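Local coordinates for protein Agap007691-pb (PDB 5C98) that is of unknown function but belongs to the serpin family, many of whose members inhibit serine proteases, at residues 18-22 against 363-367; 41-45 against 172-176; 98-102 against 139-144; 167-173 against 316-322. The contacts are given in a common frame with arbitrary orientation. Residue numbers count along the deposited sequence, not the author numbering.

Contact 1 (18-22 against 363-367); sequences VAANN and DGNVL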
loop_
_atom_site.group_PDB
_atom_site.type_symbol
_atom_site.label_atom_id
_atom_site.label_comp_id
_atom_site.label_asym_id
_atom_site.label_seq_id
_atom_site.Cartn_x
_atom_site.Cartn_y
_atom_site.Cartn_z
ATOM N N VAL A 18 12.044 9.388 5.128
ATOM C CA VAL A 18 10.917 8.873 5.912
ATOM C C VAL A 18 9.910 9.971 6.200
ATOM O O VAL A 18 8.692 9.760 6.107
ATOM C CB VAL A 18 11.403 8.201 7.209
ATOM C CG1 VAL A 18 10.212 7.868 8.130
ATOM C CG2 VAL A 18 12.184 6.969 6.894
ATOM N N ALA A 19 10.390 11.137 6.612
ATOM C CA ALA A 19 9.463 12.225 6.891
ATOM C C ALA A 19 8.642 12.569 5.656
ATOM O O ALA A 19 7.426 12.791 5.744
ATOM C CB ALA A 19 10.225 13.443 7.390
ATOM N N ALA A 20 9.284 12.604 4.494
ATOM C CA ALA A 20 8.593 12.989 3.278
ATOM C C ALA A 20 7.634 11.891 2.853
ATOM O O ALA A 20 6.500 12.170 2.443
ATOM C CB ALA A 20 9.585 13.297 2.165
ATOM N N ASN A 21 8.047 10.641 3.014
ATOM C CA ASN A 21 7.169 9.539 2.655
ATOM C C ASN A 21 5.938 9.505 3.538
ATOM O O ASN A 21 4.838 9.270 3.048
ATOM C CB ASN A 21 7.870 8.190 2.694
ATOM C CG ASN A 21 6.890 7.064 2.492
ATOM O OD1 ASN A 21 6.273 6.950 1.434
ATOM N ND2 ASN A 21 6.691 6.260 3.521
ATOM N N ASN A 22 6.095 9.728 4.836
ATOM C CA ASN A 22 4.940 9.674 5.717
ATOM C C ASN A 22 3.954 10.783 5.387
ATOM O O ASN A 22 2.743 10.539 5.389
ATOM C CB ASN A 22 5.363 9.696 7.190
ATOM C CG ASN A 22 5.960 8.380 7.621
ATOM O OD1 ASN A 22 5.847 7.381 6.902
ATOM N ND2 ASN A 22 6.592 8.362 8.793
ATOM N N ASP A 363 12.292 2.990 12.120
ATOM C CA ASP A 363 12.274 4.392 11.705
ATOM C C ASP A 363 10.870 4.989 11.603
ATOM O O ASP A 363 10.744 6.183 11.298
ATOM C CB ASP A 363 13.021 4.571 10.369
ATOM C CG ASP A 363 12.433 3.727 9.245
ATOM O OD1 ASP A 363 11.339 3.194 9.450
ATOM O OD2 ASP A 363 13.057 3.600 8.158
ATOM N N GLY A 364 9.818 4.212 11.858
ATOM C CA GLY A 364 8.468 4.717 11.751
ATOM C C GLY A 364 7.965 4.925 10.338
ATOM O O GLY A 364 6.932 5.576 10.139
ATOM N N ASN A 365 8.669 4.428 9.332
ATOM C CA ASN A 365 8.225 4.657 7.969
ATOM C C ASN A 365 6.965 3.854 7.702
ATOM O O ASN A 365 6.913 2.658 7.986
ATOM C CB ASN A 365 9.304 4.241 6.985
ATOM C CG ASN A 365 9.112 4.847 5.623
ATOM O OD1 ASN A 365 8.643 5.962 5.495
ATOM N ND2 ASN A 365 9.459 4.091 4.584
ATOM N N VAL A 366 5.968 4.505 7.118
ATOM C CA VAL A 366 4.694 3.869 6.813
ATOM C C VAL A 366 4.780 3.173 5.462
ATOM O O VAL A 366 5.050 3.806 4.439
ATOM C CB VAL A 366 3.543 4.877 6.829
ATOM C CG1 VAL A 366 2.225 4.182 6.440
ATOM C CG2 VAL A 366 3.445 5.577 8.203
ATOM N N LEU A 367 4.590 1.856 5.474
ATOM C CA LEU A 367 4.732 1.026 4.294
ATOM C C LEU A 367 3.396 0.672 3.647
ATOM O O LEU A 367 3.361 0.344 2.455
ATOM C CB LEU A 367 5.465 -0.272 4.680
ATOM C CG LEU A 367 6.736 -0.071 5.498
ATOM C CD1 LEU A 367 7.368 -1.435 5.691
ATOM C CD2 LEU A 367 7.742 0.894 4.893
#

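Contact 2 (41-45 against 172-176); sequences VSPYH and FSGVS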
loop_
_atom_site.group_PDB
_atom_site.type_symbol
_atom_site.label_atom_id
_atom_site.label_comp_id
_atom_site.label_asym_id
_atom_site.label_seq_id
_atom_site.Cartn_x
_atom_site.Cartn_y
_atom_site.Cartn_z
ATOM N N VAL A 41 -3.428 0.526 0.746
ATOM C CA VAL A 41 -2.558 1.094 -0.276
ATOM C C VAL A 41 -1.137 1.203 0.269
ATOM O O VAL A 41 -0.909 1.252 1.480
ATOM C CB VAL A 41 -3.042 2.470 -0.794
ATOM C CG1 VAL A 41 -4.321 2.307 -1.614
ATOM C CG2 VAL A 41 -3.265 3.458 0.361
ATOM N N SER A 42 -0.159 1.283 -0.635
ATOM C CA SER A 42 1.228 1.547 -0.267
ATOM C C SER A 42 1.724 2.706 -1.106
ATOM O O SER A 42 2.296 2.511 -2.183
ATOM C CB SER A 42 2.081 0.308 -0.502
ATOM O OG SER A 42 3.427 0.600 -0.247
ATOM N N PRO A 43 1.503 3.926 -0.646
ATOM C CA PRO A 43 2.065 5.082 -1.361
ATOM C C PRO A 43 3.571 4.997 -1.494
ATOM O O PRO A 43 4.135 5.490 -2.475
ATOM C CB PRO A 43 1.594 6.263 -0.504
ATOM C CG PRO A 43 0.288 5.735 0.129
ATOM C CD PRO A 43 0.617 4.336 0.458
ATOM N N TYR A 44 4.245 4.424 -0.508
ATOM C CA TYR A 44 5.691 4.281 -0.591
ATOM C C TYR A 44 6.066 3.468 -1.808
ATOM O O TYR A 44 7.006 3.831 -2.529
ATOM C CB TYR A 44 6.217 3.615 0.681
ATOM C CG TYR A 44 7.738 3.565 0.850
ATOM C CD1 TYR A 44 8.521 4.675 0.567
ATOM C CD2 TYR A 44 8.348 2.447 1.376
ATOM C CE1 TYR A 44 9.887 4.655 0.779
ATOM C CE2 TYR A 44 9.730 2.418 1.580
ATOM C CZ TYR A 44 10.461 3.520 1.281
ATOM O OH TYR A 44 11.822 3.529 1.492
ATOM N N HIS A 45 5.372 2.341 -2.058
ATOM C CA HIS A 45 5.720 1.576 -3.244
ATOM C C HIS A 45 5.243 2.251 -4.530
ATOM O O HIS A 45 5.866 2.067 -5.582
ATOM C CB HIS A 45 5.266 0.147 -3.143
ATOM C CG HIS A 45 5.970 -0.736 -4.106
ATOM N ND1 HIS A 45 5.321 -1.418 -5.107
ATOM C CD2 HIS A 45 7.276 -1.045 -4.212
ATOM C CE1 HIS A 45 6.213 -2.106 -5.804
ATOM N NE2 HIS A 45 7.409 -1.886 -5.286
ATOM N N PHE A 172 2.517 -1.904 -12.590
ATOM C CA PHE A 172 1.791 -2.603 -11.543
ATOM C C PHE A 172 2.633 -2.673 -10.282
ATOM O O PHE A 172 3.851 -2.823 -10.358
ATOM C CB PHE A 172 1.383 -4.001 -12.027
ATOM C CG PHE A 172 0.629 -3.937 -13.308
ATOM C CD1 PHE A 172 -0.754 -3.800 -13.302
ATOM C CD2 PHE A 172 1.282 -3.936 -14.519
ATOM C CE1 PHE A 172 -1.437 -3.685 -14.500
ATOM C CE2 PHE A 172 0.598 -3.799 -15.693
ATOM C CZ PHE A 172 -0.757 -3.686 -15.687
ATOM N N SER A 173 1.974 -2.528 -9.126
ATOM C CA SER A 173 2.611 -2.636 -7.820
ATOM C C SER A 173 1.796 -3.590 -6.974
ATOM O O SER A 173 0.584 -3.406 -6.834
ATOM C CB SER A 173 2.601 -1.269 -7.141
ATOM O OG SER A 173 2.783 -1.425 -5.734
ATOM N N GLY A 174 2.445 -4.586 -6.400
ATOM C CA GLY A 174 1.828 -5.431 -5.394
ATOM C C GLY A 174 2.551 -5.289 -4.073
ATOM O O GLY A 174 3.769 -5.489 -4.044
ATOM N N VAL A 175 1.847 -5.002 -2.971
ATOM C CA VAL A 175 2.453 -4.939 -1.640
ATOM C C VAL A 175 1.633 -5.817 -0.698
ATOM O O VAL A 175 0.473 -5.505 -0.405
ATOM C CB VAL A 175 2.568 -3.524 -1.090
ATOM C CG1 VAL A 175 3.165 -3.537 0.315
ATOM C CG2 VAL A 175 3.433 -2.695 -2.057
ATOM N N SER A 176 2.243 -6.888 -0.221
ATOM C CA SER A 176 1.590 -7.872 0.626
ATOM C C SER A 176 2.344 -7.990 1.926
ATOM O O SER A 176 3.536 -8.293 1.933
ATOM C CB SER A 176 1.524 -9.238 -0.051
ATOM O OG SER A 176 0.779 -9.109 -1.239
#

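Contact 3 (98-102 against 139-144); sequences LSFVL and AVNSFY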
loop_
_atom_site.group_PDB
_atom_site.type_symbol
_atom_site.label_atom_id
_atom_site.label_comp_id
_atom_site.label_asym_id
_atom_site.label_seq_id
_atom_site.Cartn_x
_atom_site.Cartn_y
_atom_site.Cartn_z
ATOM N N LEU A 98 6.530 -5.763 -5.033
ATOM C CA LEU A 98 6.977 -6.208 -6.346
ATOM C C LEU A 98 6.331 -5.357 -7.417
ATOM O O LEU A 98 5.100 -5.229 -7.442
ATOM C CB LEU A 98 6.600 -7.673 -6.579
ATOM C CG LEU A 98 7.292 -8.706 -5.683
ATOM C CD1 LEU A 98 6.500 -10.031 -5.658
ATOM C CD2 LEU A 98 8.722 -8.913 -6.151
ATOM N N SER A 99 7.138 -4.787 -8.291
ATOM C CA SER A 99 6.644 -4.078 -9.459
ATOM C C SER A 99 6.753 -4.939 -10.708
ATOM O O SER A 99 7.591 -5.839 -10.814
ATOM C CB SER A 99 7.392 -2.774 -9.686
ATOM O OG SER A 99 8.777 -3.004 -9.864
ATOM N N PHE A 100 5.910 -4.611 -11.683
ATOM C CA PHE A 100 5.839 -5.368 -12.923
ATOM C C PHE A 100 5.441 -4.375 -13.998
ATOM O O PHE A 100 4.603 -3.489 -13.760
ATOM C CB PHE A 100 4.793 -6.468 -12.761
ATOM C CG PHE A 100 4.672 -7.390 -13.920
ATOM C CD1 PHE A 100 5.605 -8.390 -14.098
ATOM C CD2 PHE A 100 3.632 -7.272 -14.833
ATOM C CE1 PHE A 100 5.527 -9.272 -15.180
ATOM C CE2 PHE A 100 3.537 -8.154 -15.907
ATOM C CZ PHE A 100 4.491 -9.139 -16.098
ATOM N N VAL A 101 6.048 -4.504 -15.160
ATOM C CA VAL A 101 5.845 -3.562 -16.246
ATOM C C VAL A 101 5.427 -4.332 -17.483
ATOM O O VAL A 101 6.072 -5.327 -17.848
ATOM C CB VAL A 101 7.128 -2.766 -16.533
ATOM C CG1 VAL A 101 6.916 -1.738 -17.609
ATOM C CG2 VAL A 101 7.668 -2.123 -15.267
ATOM N N LEU A 102 4.360 -3.867 -18.137
ATOM C CA LEU A 102 4.010 -4.333 -19.472
ATOM C C LEU A 102 4.437 -3.299 -20.501
ATOM O O LEU A 102 4.228 -2.103 -20.322
ATOM C CB LEU A 102 2.505 -4.546 -19.633
ATOM C CG LEU A 102 1.843 -5.634 -18.801
ATOM C CD1 LEU A 102 0.343 -5.591 -19.021
ATOM C CD2 LEU A 102 2.409 -6.986 -19.203
ATOM N N ALA A 139 -0.367 -12.162 -18.202
ATOM C CA ALA A 139 1.024 -11.942 -17.827
ATOM C C ALA A 139 1.118 -11.355 -16.430
ATOM O O ALA A 139 1.949 -11.783 -15.618
ATOM C CB ALA A 139 1.699 -11.028 -18.854
ATOM N N VAL A 140 0.267 -10.376 -16.122
ATOM C CA VAL A 140 0.290 -9.756 -14.804
ATOM C C VAL A 140 -0.139 -10.755 -13.740
ATOM O O VAL A 140 0.532 -10.939 -12.714
ATOM C CB VAL A 140 -0.623 -8.515 -14.782
ATOM C CG1 VAL A 140 -0.606 -7.864 -13.381
ATOM C CG2 VAL A 140 -0.182 -7.516 -15.860
ATOM N N ASN A 141 -1.277 -11.397 -13.956
ATOM C CA ASN A 141 -1.825 -12.278 -12.926
ATOM C C ASN A 141 -0.902 -13.458 -12.655
ATOM O O ASN A 141 -0.734 -13.853 -11.494
ATOM C CB ASN A 141 -3.220 -12.749 -13.310
ATOM C CG ASN A 141 -4.237 -11.637 -13.238
ATOM O OD1 ASN A 141 -4.101 -10.716 -12.428
ATOM N ND2 ASN A 141 -5.240 -11.690 -14.104
ATOM N N SER A 142 -0.284 -14.023 -13.708
ATOM C CA SER A 142 0.616 -15.151 -13.499
ATOM C C SER A 142 1.877 -14.728 -12.752
ATOM O O SER A 142 2.372 -15.485 -11.904
ATOM C CB SER A 142 0.933 -15.856 -14.822
ATOM O OG SER A 142 1.682 -15.045 -15.702
ATOM N N PHE A 143 2.392 -13.526 -13.018
ATOM C CA PHE A 143 3.563 -13.050 -12.286
ATOM C C PHE A 143 3.279 -12.988 -10.793
ATOM O O PHE A 143 4.066 -13.496 -9.983
ATOM C CB PHE A 143 4.010 -11.684 -12.791
ATOM C CG PHE A 143 5.116 -11.078 -11.986
ATOM C CD1 PHE A 143 6.431 -11.446 -12.223
ATOM C CD2 PHE A 143 4.854 -10.134 -11.015
ATOM C CE1 PHE A 143 7.449 -10.892 -11.500
ATOM C CE2 PHE A 143 5.879 -9.585 -10.288
ATOM C CZ PHE A 143 7.174 -9.974 -10.525
ATOM N N TYR A 144 2.159 -12.364 -10.405
ATOM C CA TYR A 144 1.873 -12.217 -8.982
ATOM C C TYR A 144 1.481 -13.543 -8.354
ATOM O O TYR A 144 1.753 -13.754 -7.167
ATOM C CB TYR A 144 0.843 -11.101 -8.770
ATOM C CG TYR A 144 1.489 -9.737 -8.975
ATOM C CD1 TYR A 144 2.295 -9.174 -7.983
ATOM C CD2 TYR A 144 1.315 -9.016 -10.148
ATOM C CE1 TYR A 144 2.893 -7.956 -8.154
ATOM C CE2 TYR A 144 1.925 -7.791 -10.325
ATOM C CZ TYR A 144 2.716 -7.258 -9.332
ATOM O OH TYR A 144 3.298 -6.017 -9.543
#

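Contact 4 (167-173 against 316-322); sequences HKLMLFS and TRLNGFI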
loop_
_atom_site.group_PDB
_atom_site.type_symbol
_atom_site.label_atom_id
_atom_site.label_comp_id
_atom_site.label_asym_id
_atom_site.label_seq_id
_atom_site.Cartn_x
_atom_site.Cartn_y
_atom_site.Cartn_z
ATOM N N HIS A 167 -2.725 0.928 -25.625
ATOM C CA HIS A 167 -1.703 1.282 -24.651
ATOM C C HIS A 167 -0.345 0.725 -25.053
ATOM O O HIS A 167 -0.247 -0.332 -25.679
ATOM C CB HIS A 167 -2.072 0.682 -23.303
ATOM C CG HIS A 167 -3.271 1.304 -22.676
ATOM N ND1 HIS A 167 -3.791 2.511 -23.088
ATOM C CD2 HIS A 167 -4.033 0.899 -21.631
ATOM C CE1 HIS A 167 -4.833 2.818 -22.330
ATOM N NE2 HIS A 167 -5.006 1.853 -21.446
ATOM N N LYS A 168 0.720 1.458 -24.678
ATOM C CA LYS A 168 2.096 1.028 -24.913
ATOM C C LYS A 168 2.847 0.635 -23.654
ATOM O O LYS A 168 3.824 -0.108 -23.761
ATOM C CB LYS A 168 2.900 2.143 -25.595
ATOM C CG LYS A 168 2.350 2.579 -26.953
ATOM C CD LYS A 168 3.224 3.686 -27.542
ATOM C CE LYS A 168 2.461 4.568 -28.502
ATOM N NZ LYS A 168 2.060 3.835 -29.719
ATOM N N LEU A 169 2.420 1.109 -22.474
ATOM C CA LEU A 169 3.239 1.035 -21.268
ATOM C C LEU A 169 2.327 1.047 -20.057
ATOM O O LEU A 169 1.558 1.998 -19.878
ATOM C CB LEU A 169 4.160 2.246 -21.193
ATOM C CG LEU A 169 5.060 2.344 -19.976
ATOM C CD1 LEU A 169 6.149 1.261 -20.001
ATOM C CD2 LEU A 169 5.730 3.726 -19.926
ATOM N N MET A 170 2.441 0.034 -19.193
ATOM C CA MET A 170 1.632 -0.032 -17.985
ATOM C C MET A 170 2.460 -0.556 -16.832
ATOM O O MET A 170 3.380 -1.357 -17.021
ATOM C CB MET A 170 0.448 -0.971 -18.156
ATOM C CG MET A 170 -0.427 -0.598 -19.348
ATOM S SD MET A 170 -2.026 -1.430 -19.323
ATOM C CE MET A 170 -2.848 -0.482 -18.067
ATOM N N LEU A 171 2.137 -0.071 -15.634
ATOM C CA LEU A 171 2.897 -0.356 -14.429
ATOM C C LEU A 171 1.982 -0.980 -13.389
ATOM O O LEU A 171 0.804 -0.624 -13.298
ATOM C CB LEU A 171 3.489 0.948 -13.850
ATOM C CG LEU A 171 4.345 0.843 -12.584
ATOM C CD1 LEU A 171 5.585 -0.030 -12.806
ATOM C CD2 LEU A 171 4.723 2.253 -12.161
ATOM N N PHE A 172 2.517 -1.904 -12.590
ATOM C CA PHE A 172 1.791 -2.603 -11.543
ATOM C C PHE A 172 2.633 -2.673 -10.282
ATOM O O PHE A 172 3.851 -2.823 -10.358
ATOM C CB PHE A 172 1.383 -4.001 -12.027
ATOM C CG PHE A 172 0.629 -3.937 -13.308
ATOM C CD1 PHE A 172 -0.754 -3.800 -13.302
ATOM C CD2 PHE A 172 1.282 -3.936 -14.519
ATOM C CE1 PHE A 172 -1.437 -3.685 -14.500
ATOM C CE2 PHE A 172 0.598 -3.799 -15.693
ATOM C CZ PHE A 172 -0.757 -3.686 -15.687
ATOM N N SER A 173 1.974 -2.528 -9.126
ATOM C CA SER A 173 2.611 -2.636 -7.820
ATOM C C SER A 173 1.796 -3.590 -6.974
ATOM O O SER A 173 0.584 -3.406 -6.834
ATOM C CB SER A 173 2.601 -1.269 -7.141
ATOM O OG SER A 173 2.783 -1.425 -5.734
ATOM N N THR A 316 6.384 8.633 -24.555
ATOM C CA THR A 316 5.056 8.125 -24.256
ATOM C C THR A 316 4.672 8.470 -22.825
ATOM O O THR A 316 5.520 8.587 -21.940
ATOM C CB THR A 316 4.945 6.590 -24.446
ATOM O OG1 THR A 316 3.608 6.160 -24.131
ATOM C CG2 THR A 316 5.906 5.838 -23.556
ATOM N N ARG A 317 3.373 8.629 -22.599
ATOM C CA ARG A 317 2.853 8.696 -21.246
ATOM C C ARG A 317 2.768 7.292 -20.665
ATOM O O ARG A 317 2.829 6.287 -21.378
ATOM C CB ARG A 317 1.453 9.306 -21.248
ATOM C CG ARG A 317 0.446 8.455 -22.018
ATOM C CD ARG A 317 -0.857 9.193 -22.282
ATOM N NE ARG A 317 -0.659 10.299 -23.213
ATOM C CZ ARG A 317 -1.520 11.302 -23.373
ATOM N NH1 ARG A 317 -2.633 11.347 -22.645
ATOM N NH2 ARG A 317 -1.264 12.269 -24.252
ATOM N N LEU A 318 2.640 7.234 -19.350
ATOM C CA LEU A 318 2.316 5.986 -18.685
ATOM C C LEU A 318 0.819 5.781 -18.821
ATOM O O LEU A 318 0.038 6.626 -18.377
ATOM C CB LEU A 318 2.744 6.076 -17.232
ATOM C CG LEU A 318 2.512 4.841 -16.372
ATOM C CD1 LEU A 318 3.103 3.588 -17.004
ATOM C CD2 LEU A 318 3.075 5.093 -14.953
ATOM N N ASN A 319 0.412 4.688 -19.472
ATOM C CA ASN A 319 -1.005 4.499 -19.789
ATOM C C ASN A 319 -1.848 4.016 -18.617
ATOM O O ASN A 319 -3.069 4.213 -18.633
ATOM C CB ASN A 319 -1.178 3.530 -20.962
ATOM C CG ASN A 319 -0.575 4.053 -22.220
ATOM O OD1 ASN A 319 0.410 3.524 -22.717
ATOM N ND2 ASN A 319 -1.136 5.156 -22.726
ATOM N N GLY A 320 -1.234 3.426 -17.597
ATOM C CA GLY A 320 -1.950 2.944 -16.446
ATOM C C GLY A 320 -0.993 2.564 -15.349
ATOM O O GLY A 320 0.171 2.244 -15.617
ATOM N N PHE A 321 -1.487 2.620 -14.118
ATOM C CA PHE A 321 -0.720 2.188 -12.944
ATOM C C PHE A 321 -1.741 1.667 -11.952
ATOM O O PHE A 321 -2.540 2.450 -11.434
ATOM C CB PHE A 321 0.085 3.357 -12.365
ATOM C CG PHE A 321 0.996 2.988 -11.209
ATOM C CD1 PHE A 321 1.200 1.663 -10.843
ATOM C CD2 PHE A 321 1.643 3.977 -10.487
ATOM C CE1 PHE A 321 2.051 1.327 -9.766
ATOM C CE2 PHE A 321 2.469 3.636 -9.416
ATOM C CZ PHE A 321 2.666 2.324 -9.071
ATOM N N ILE A 322 -1.742 0.358 -11.715
ATOM C CA ILE A 322 -2.634 -0.309 -10.778
ATOM C C ILE A 322 -1.812 -0.885 -9.637
ATOM O O ILE A 322 -0.751 -1.475 -9.864
ATOM C CB ILE A 322 -3.432 -1.432 -11.475
ATOM C CG1 ILE A 322 -4.325 -0.858 -12.586
ATOM C CG2 ILE A 322 -4.259 -2.206 -10.470
ATOM C CD1 ILE A 322 -5.366 0.128 -12.133
#

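Contact 1 (18-22 against 363-367)
In the serpin fold, the turn of the beta-hairpin formed by strands 354-360 and 366-372 is held against the first helix, 15-32, and two consecutive asparagines show how side-chain amides can satisfy backbone N and O atoms of a turn. Asn22 serves both polarities: its OD1 accepts from Val366 N at 2.9 Å, while its ND2 donates to Gly364 O at 3.1 Å. Asn21 spends its ND2 on two acceptors, Asn365 OD1 at 2.8 Å and Val366 O at 3.1 Å, and its side chain also packs on Tyr44 of helix 43-51. The turn has internal order of its own. Asp363 OD1 accepts from Asn365 N at 2.9 Å, an Asx turn, and OD2 forms a salt bridge with Arg360, so both carboxylate oxygens are engaged. Gly364 sits at positive phi, a conformation that favours glycine. Val18 packs its methyls against the turn by van der Waals contact, CG1 lying 3.6 Å from both Asp363 O and Asn365 OD1.

Contact 2 (41-45 against 172-176)
Beneath the middle of the large central sheet of a serpin, sheet A, the start of helix 43-51 meets strand 169-177; this region is known in the family as the shutter, because the sheet opens here when the reactive-centre loop inserts. At the beginning of 172-176, Phe172 turns its side chain from the helix and faces the other side of the sheet, where it packs on Ile322. Ser173 points toward the helix and makes the polar link: its OG and His45 ND1 are 2.6 Å apart in a short hydrogen bond in which either atom could be the donor. The same hydroxyl is bonded to Gln323 of the adjacent strand 320-328, so helix and both strands are tied together at one point. Gly174 adds little surface, and its backbone pairs with Leu98 in the sheet. Val175 again faces the helix, its CG2 filling the space between Ser42 CB and His45 CB, each 3.6 Å away. Ser176 lies beyond reach of 41-45, and its OG is hydrogen-bonded to Thr149 O. On the helix side, Ser42 is the N-cap residue: its OG is hydrogen-bonded to Leu367 O and accepts a capping bond from His45 N at 3.2 Å.

Contact 3 (98-102 against 139-144)
Phe100 is the centre of this helix-on-sheet packing, with 106 Å² of its surface covered by 139-144, more than any other residue here. Phe143 comes next, with 67 Å² covered. The two rings form an offset stack with centroids 4.7 Å apart and planes inclined at 29°, and CD1 of Phe100 comes within 3.5 Å of Phe143 CG. Phe143 CB lies over the face of the Phe100 ring as well, 4.1 Å from its centroid, a CH-pi contact. One helical turn earlier, Val140 CG2 touches Phe100 CE2 at 3.8 Å, so the strand's ring spans successive turns of the helix. Tyr144 (57 Å²) brings the polar element: its OH donates to Leu98 O at 2.9 Å, while CE1 rests 4.0 Å from Leu98 CB. At the other end of the strand segment, Leu102 CD1 meets Val140 CG2 at 3.7 Å.

The segments run nearly antiparallel, at 157°, with axes 9.7 Å apart at closest approach, leaving room for one interlocked layer of side chains. Helix 133-146 corresponds to helix F of serpins, which lies across sheet A. It covers strand 95-104 together with its neighbours: Phe143 also touches Thr124 of strand 124-128, and Val140 and Tyr144 reach Phe172 of strand 169-177, while Ser99 points from the opposite face of the sheet toward helix 43-51.

Contact 4 (167-173 against 316-322)
Asn319 OD1 accepts two backbone amides, Lys168 N at 2.9 Å and Leu169 N at 3.2 Å, while its own N donates to Leu169 O at 3.0 Å; one residue thus fixes the entry to the strand pair. Regular parallel bonding follows: Leu171 N to Gly320 O at 3.0 Å, Ile322 N to Leu171 O at 3.2 Å and Ser173 N to Ile322 O at 3.0 Å. These are the two central strands of serpin sheet A, between which an inserted reactive-centre loop would form an extra strand; their direct pairing is consistent with an uninserted state. On the face toward helix 43-51, Leu171 CD2 sits over the Phe321 ring, 3.5 Å from its centroid, and Leu318 CD1 packs 3.8 Å from Leu169 CG. On the other face, Phe172 CD1 meets Ile322 CB at 4.0 Å. Glycine at 320 leaves space for Met170, whose CE would clash with a beta carbon there. Nearer the start, Asn319 CB lies over the His167 ring, 3.7 Å from its centroid.

Three of the contacts surround serpin sheet A, while contact 1 ties the hairpin of sheet B to helix 15-32. Contact 1 joins segments near the two ends of the chain, and the others fall between them. Contact 2 opens before contact 3 and ends on strand 169-177, where contact 4 begins; they share Phe172 and Ser173. The centres of contacts 2, 3 and 4 lie about 12 to 15 Å apart. Adjacent strands 95-104, 169-177 and 320-328 carry them, with helix 43-51 on one face and helix 133-146 on the other. Contact 1, its centre about 26 Å from those of contacts 3 and 4, touches contact 2, where Leu367 O bonds Ser42 OG. In serpins, strands 169-177 and 320-328 part when the reactive-centre loop inserts.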